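Local coordinates for mitochondrial enolase superfamily member 1 (Homo sapiens, PDB 4A35), which catalyses the magnesium-dependent dehydration of L-fuconate to 2-keto-3-deoxy-L-fuconate, a step in the breakdown of L-fucose, at residues C235-I238 against R239-G243; I313-Q316 against L317-K321; E433-K436 against K437-P440. All coordinates share one frame; numbering follows the deposited sequence.

All three contacts lie within single helices, between side chains about one turn apart near a helix's C-terminal end. Contacts 1 and 2 belong to helices of two beta-alpha-beta units of the barrel domain, 228-242 and 311-319, with centres 33 Å apart. Contact 3 is on the short helix 433-438 close to the chain's C-terminus, across the chain's centre from contact 2. Contact 2 is buried, and some of its polar groups reach across to the second subunit; contact 1 is partly buried, pairing a polar flank with an isoleucine face; contact 3 is at the surface, where a salt bridge lies on one flank and an indole supplies the inward apolar anchor.

Contact 1. Residues C235-I238 against R239-G243; sequences CQII and RDMIG
The carbonyl oxygen of I238 takes two backbone N-H groups in the last turn of helix 228-242. I242 N meets I238 O at 2.8 Å in a nearly straight i to i+4 bond, whereas M241 N reaches I238 O only by a bent, weak one and gives its better bond to I237 O, at 3.0 Å. On the solvent-facing flank, Q236 NE2 donates to D240 OD1 at 2.9 Å and, weakly, to D240 OD2 at 3.3 Å. The nitrogen comes to the syn side of OD1 but 34° out of the carboxylate plane, while OD1 itself lies in the plane of the Q236 amide. Q236 can do this because CG stands anti to its backbone N (chi1 -169°) and the chain then bends at chi2, swinging the amide round to the next turn. Elsewhere on the helix the contact is apolar: I238 CG2 lies 4.0 Å from I242 CG2, and I237 CG2 meets M241 CG at 4.4 Å. The helix ends at I242, and G243, with positive phi, is the first residue to leave helical geometry; R239 NH1 closes this end with a 2.9 Å bond to G243 O, which sits at the guanidinium edge and in its plane. Since NH1 also bonds K246 O and NH2 bonds F271 O, three carbonyls fix the rotation of the guanidinium, and its charge probably suits the negative end of the helix. The contact belongs to a beta-alpha-beta crossover of the TIM-barrel domain: I238 packs on V222 of strand 219-223 and L248 of strand 247-251, its side chain about 8 Å from that of K223, the probable proton donor/acceptor, I242 rests on F220, and I237 and M241 pack against helix 202-214.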
# COMPACT_ATOMS: atom_id res chain seq x y z
N CYS A 235 19.31 17.70 -19.85
CA CYS A 235 18.88 16.96 -21.04
C CYS A 235 19.65 17.47 -22.25
O CYS A 235 20.07 16.66 -23.06
CB CYS A 235 17.37 17.08 -21.24
SG CYS A 235 16.41 16.12 -20.05
N GLN A 236 19.89 18.79 -22.33
CA GLN A 236 20.69 19.39 -23.42
C GLN A 236 22.12 18.80 -23.44
O GLN A 236 22.59 18.35 -24.49
CB GLN A 236 20.76 20.92 -23.32
CG GLN A 236 21.36 21.60 -24.57
CD GLN A 236 20.49 21.37 -25.79
OE1 GLN A 236 19.34 21.78 -25.84
NE2 GLN A 236 20.99 20.63 -26.75
N ILE A 237 22.76 18.74 -22.28
CA ILE A 237 24.12 18.19 -22.17
C ILE A 237 24.13 16.72 -22.61
O ILE A 237 24.98 16.33 -23.42
CB ILE A 237 24.70 18.38 -20.74
CG1 ILE A 237 25.07 19.86 -20.50
CG2 ILE A 237 25.91 17.44 -20.49
CD1 ILE A 237 25.13 20.26 -19.09
N ILE A 238 23.18 15.90 -22.11
CA ILE A 238 23.20 14.48 -22.45
C ILE A 238 22.93 14.29 -23.96
O ILE A 238 23.67 13.58 -24.62
CB ILE A 238 22.23 13.66 -21.56
CG1 ILE A 238 22.68 13.74 -20.07
CG2 ILE A 238 22.16 12.20 -22.04
CD1 ILE A 238 21.54 13.18 -19.07
N ARG A 239 21.86 14.91 -24.47
CA ARG A 239 21.47 14.78 -25.87
C ARG A 239 22.61 15.25 -26.82
O ARG A 239 22.84 14.57 -27.82
CB ARG A 239 20.11 15.48 -26.14
CG ARG A 239 19.51 15.27 -27.53
CD ARG A 239 19.51 13.83 -27.99
NE ARG A 239 18.24 13.15 -27.71
CZ ARG A 239 18.05 11.86 -27.90
NH1 ARG A 239 19.05 11.08 -28.31
NH2 ARG A 239 16.86 11.32 -27.66
N ASP A 240 23.39 16.30 -26.45
CA ASP A 240 24.54 16.77 -27.23
C ASP A 240 25.72 15.78 -27.17
O ASP A 240 26.48 15.70 -28.14
CB ASP A 240 25.02 18.14 -26.75
CG ASP A 240 24.10 19.32 -27.06
OD1 ASP A 240 23.15 19.15 -27.90
OD2 ASP A 240 24.28 20.38 -26.43
N MET A 241 25.92 15.09 -26.01
CA MET A 241 27.01 14.11 -25.84
C MET A 241 26.69 12.82 -26.59
O MET A 241 27.57 12.26 -27.23
CB MET A 241 27.28 13.75 -24.36
CG MET A 241 27.89 14.84 -23.47
SD MET A 241 29.58 15.35 -23.83
CE MET A 241 30.49 13.83 -23.45
N ILE A 242 25.44 12.33 -26.46
CA ILE A 242 25.04 11.03 -27.01
C ILE A 242 24.55 11.09 -28.48
O ILE A 242 24.55 10.05 -29.14
CB ILE A 242 24.01 10.29 -26.08
CG1 ILE A 242 22.56 10.86 -26.20
CG2 ILE A 242 24.51 10.27 -24.61
CD1 ILE A 242 21.45 9.97 -25.51
N GLY A 243 24.15 12.26 -28.97
CA GLY A 243 23.67 12.38 -30.34
C GLY A 243 22.20 11.98 -30.52
O GLY A 243 21.58 11.41 -29.60

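Contact 2. Residues I313-Q316 against L317-K321; sequences IFKQ and LLQAK
L317 CD1 packs against two side chains of the preceding turn, 3.9 Å from F314 CD1 and 4.2 Å from I313 CG2, on helix 311-319 of the barrel domain, which follows strand 301-304 and ends in a Schellman motif. The motif is set by K321, which has positive phi and turns its N back to L318 O at 3.1 Å; just before it, A320 N to Q316 O at 2.8 Å is the last regular helix bond. On another side of the helix, Q319 slants across the K315 chain, its OE1 3.6 Å from K315 CG, and a water links Q319 OE1 to K315 NZ. The CG of Q319 is anti to the carbonyl carbon (chi1 -75°), which carries the amide back over the previous turn. Replacing Q319 by an alanine would probably leave the aliphatic part of K315 without this cover and the bridging water without its acceptor. Farther out, other partners position the polar ends. K315 NZ forms salt bridges with D158 and with D284 of the second subunit; Q316 NE2 bonds D283 O of the second subunit, and Q316 OE1 accepts from L286 N there, making this helix part of the dimer interface. Inward, F314 and L318 lie on L326 of strand 325-326. The water between K315 and Q319 donates to Q319 OE1 at 2.9 Å and accepts a weak bond from K315 NZ at 3.3 Å.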
# COMPACT_ATOMS: atom_id res chain seq x y z
N ILE A 313 -2.75 -3.60 -9.39
CA ILE A 313 -2.43 -2.31 -9.98
C ILE A 313 -1.94 -2.56 -11.40
O ILE A 313 -2.39 -1.87 -12.30
CB ILE A 313 -1.40 -1.49 -9.13
CG1 ILE A 313 -1.93 -1.25 -7.64
CG2 ILE A 313 -1.13 -0.11 -9.83
CD1 ILE A 313 -3.26 -0.33 -7.58
N PHE A 314 -0.99 -3.49 -11.60
CA PHE A 314 -0.52 -3.77 -12.97
C PHE A 314 -1.67 -4.22 -13.90
O PHE A 314 -1.72 -3.83 -15.06
CB PHE A 314 0.59 -4.80 -12.97
CG PHE A 314 1.94 -4.17 -12.65
CD1 PHE A 314 2.50 -3.20 -13.50
CD2 PHE A 314 2.66 -4.57 -11.54
CE1 PHE A 314 3.77 -2.66 -13.23
CE2 PHE A 314 3.94 -4.05 -11.29
CZ PHE A 314 4.48 -3.09 -12.13
N LYS A 315 -2.56 -5.05 -13.39
CA LYS A 315 -3.69 -5.50 -14.20
C LYS A 315 -4.48 -4.32 -14.73
O LYS A 315 -4.76 -4.25 -15.92
CB LYS A 315 -4.61 -6.45 -13.40
CG LYS A 315 -5.93 -6.77 -14.16
CD LYS A 315 -6.86 -7.59 -13.31
CE LYS A 315 -7.63 -6.75 -12.25
NZ LYS A 315 -8.88 -7.47 -11.82
N GLN A 316 -4.78 -3.36 -13.88
CA GLN A 316 -5.59 -2.18 -14.28
C GLN A 316 -4.80 -1.27 -15.20
O GLN A 316 -5.40 -0.73 -16.13
CB GLN A 316 -6.09 -1.42 -13.06
CG GLN A 316 -7.12 -2.30 -12.24
CD GLN A 316 -7.35 -1.56 -10.95
OE1 GLN A 316 -8.27 -0.75 -10.88
NE2 GLN A 316 -6.46 -1.75 -9.96
N LEU A 317 -3.47 -1.14 -14.98
CA LEU A 317 -2.62 -0.35 -15.92
C LEU A 317 -2.71 -0.93 -17.35
O LEU A 317 -2.80 -0.18 -18.33
CB LEU A 317 -1.14 -0.35 -15.46
CG LEU A 317 -0.86 0.49 -14.19
CD1 LEU A 317 0.56 0.16 -13.63
CD2 LEU A 317 -1.03 2.04 -14.48
N LEU A 318 -2.73 -2.26 -17.45
CA LEU A 318 -2.84 -2.96 -18.75
C LEU A 318 -4.30 -2.80 -19.28
O LEU A 318 -4.48 -2.51 -20.45
CB LEU A 318 -2.46 -4.44 -18.58
CG LEU A 318 -0.92 -4.66 -18.32
CD1 LEU A 318 -0.66 -6.07 -17.84
CD2 LEU A 318 -0.11 -4.33 -19.58
N GLN A 319 -5.30 -3.00 -18.41
CA GLN A 319 -6.73 -2.87 -18.79
C GLN A 319 -7.06 -1.47 -19.37
O GLN A 319 -7.74 -1.39 -20.39
CB GLN A 319 -7.64 -3.15 -17.62
CG GLN A 319 -7.74 -4.63 -17.32
CD GLN A 319 -8.53 -4.89 -16.07
OE1 GLN A 319 -8.34 -4.24 -15.04
NE2 GLN A 319 -9.51 -5.79 -16.16
N ALA A 320 -6.54 -0.41 -18.71
CA ALA A 320 -6.78 0.96 -19.09
C ALA A 320 -5.84 1.43 -20.21
O ALA A 320 -5.94 2.61 -20.58
CB ALA A 320 -6.66 1.89 -17.88
N LYS A 321 -4.89 0.57 -20.69
CA LYS A 321 -3.89 0.94 -21.71
C LYS A 321 -3.13 2.21 -21.25
O LYS A 321 -2.94 3.17 -22.00
CB LYS A 321 -4.54 1.11 -23.12
CG LYS A 321 -5.31 -0.10 -23.56
CD LYS A 321 -5.71 0.06 -25.02
CE LYS A 321 -6.26 -1.23 -25.52
NZ LYS A 321 -6.68 -1.11 -26.94
O HOH W 1 -10.34 -4.72 -13.05

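Contact 3. Residues E433-K436 against K437-P440; sequences EVWK and KLLP. With EDO (1,2-ethanediol), chain H.
An i to i+4 salt bridge spans one turn of the short helix 433-438, where K437 NZ stands 3.0 Å from E433 OE2. The ammonium does not lie in the carboxylate plane but comes from above it, 57° out. Both chains are extended beyond CG, and they cross so that E433 CG also touches the methylenes of K437, at 3.9 Å from K437 CE. A molecule of 1,2-ethanediol, probably from the crystallisation liquor, takes a second bond from the same nitrogen, K437 NZ to its O1 at 2.7 Å. The charged pair thus sits on an outward flank; the apolar side is built round W435. There L438 CD1 makes a CH-pi contact over one face of the indole, 4.1 Å from the centroid of the six-membered ring and 22° off its normal, set toward the rim. The same methyl touches V434 CG1 at 3.8 Å, as V434 and L438 point the same way from successive turns. L439 CD1 reaches W435 CE3 at 4.1 Å, obliquely to the ring. Through this tryptophan the C-terminal helix is fastened to the N-terminal part of the chain: W435 NE1 bonds R16 O at the end of strand 7-16, the indole packs on P18, and Y429 meets it edge-to-face. L438 adds contacts with P18 and L21, and V434 leans on H427 of helix 421-427. Helical geometry is lost at L439, although L439 N still bonds W435 O, and P440 CA makes a bent CA-H...O contact with K436 O, at 3.3 Å.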
# COMPACT_ATOMS: atom_id res chain seq x y z
N GLU A 433 30.56 -1.18 11.58
CA GLU A 433 31.71 -0.22 11.57
C GLU A 433 31.36 1.11 10.90
O GLU A 433 31.65 2.17 11.46
CB GLU A 433 32.96 -0.84 10.88
CG GLU A 433 34.00 0.21 10.41
CD GLU A 433 35.04 -0.15 9.35
OE1 GLU A 433 35.51 -1.31 9.36
OE2 GLU A 433 35.44 0.75 8.57
N VAL A 434 30.76 1.05 9.70
CA VAL A 434 30.48 2.24 8.92
C VAL A 434 29.53 3.18 9.69
O VAL A 434 29.81 4.38 9.77
CB VAL A 434 29.97 1.88 7.50
CG1 VAL A 434 29.47 3.12 6.74
CG2 VAL A 434 31.06 1.16 6.70
N TRP A 435 28.46 2.61 10.31
CA TRP A 435 27.48 3.43 11.03
C TRP A 435 27.98 3.87 12.37
O TRP A 435 27.56 4.93 12.82
CB TRP A 435 26.12 2.70 11.11
CG TRP A 435 25.58 2.57 9.71
CD1 TRP A 435 25.63 1.46 8.91
CD2 TRP A 435 25.16 3.66 8.87
NE1 TRP A 435 25.22 1.78 7.63
CE2 TRP A 435 24.93 3.12 7.58
CE3 TRP A 435 24.93 5.03 9.10
CZ2 TRP A 435 24.49 3.92 6.52
CZ3 TRP A 435 24.56 5.83 8.02
CH2 TRP A 435 24.27 5.26 6.77
N LYS A 436 28.96 3.16 12.98
CA LYS A 436 29.55 3.63 14.24
C LYS A 436 30.48 4.84 13.93
O LYS A 436 30.67 5.70 14.78
CB LYS A 436 30.33 2.50 14.95
CG LYS A 436 29.43 1.49 15.66
CD LYS A 436 30.24 0.35 16.26
CE LYS A 436 29.50 -0.36 17.38
NZ LYS A 436 30.13 -1.66 17.72
N LYS A 437 31.00 4.93 12.68
CA LYS A 437 31.87 6.04 12.29
C LYS A 437 31.01 7.23 11.86
O LYS A 437 31.38 8.38 12.09
CB LYS A 437 32.81 5.60 11.13
CG LYS A 437 33.99 4.73 11.62
CD LYS A 437 34.83 4.17 10.45
CE LYS A 437 36.07 3.50 10.97
NZ LYS A 437 36.93 2.99 9.83
N LEU A 438 29.89 6.96 11.16
CA LEU A 438 29.03 8.03 10.67
C LEU A 438 28.11 8.60 11.75
O LEU A 438 27.67 9.75 11.63
CB LEU A 438 28.18 7.53 9.49
CG LEU A 438 29.00 7.21 8.20
CD1 LEU A 438 28.08 6.67 7.09
CD2 LEU A 438 29.70 8.45 7.66
N LEU A 439 27.70 7.75 12.70
CA LEU A 439 26.78 8.14 13.77
C LEU A 439 27.37 7.64 15.09
O LEU A 439 26.87 6.66 15.65
CB LEU A 439 25.34 7.58 13.52
CG LEU A 439 24.54 8.26 12.41
CD1 LEU A 439 23.30 7.41 11.99
CD2 LEU A 439 24.14 9.69 12.79
N PRO A 440 28.47 8.29 15.56
CA PRO A 440 29.17 7.80 16.76
C PRO A 440 28.34 7.98 18.02
O PRO A 440 27.51 8.88 18.08
CB PRO A 440 30.46 8.64 16.80
CG PRO A 440 30.14 9.88 16.06
CD PRO A 440 29.21 9.44 14.96
C1 EDO H . 40.01 1.25 10.56
O1 EDO H . 38.70 0.96 10.09
C2 EDO H . 39.90 1.15 12.13
O2 EDO H . 38.91 2.03 12.64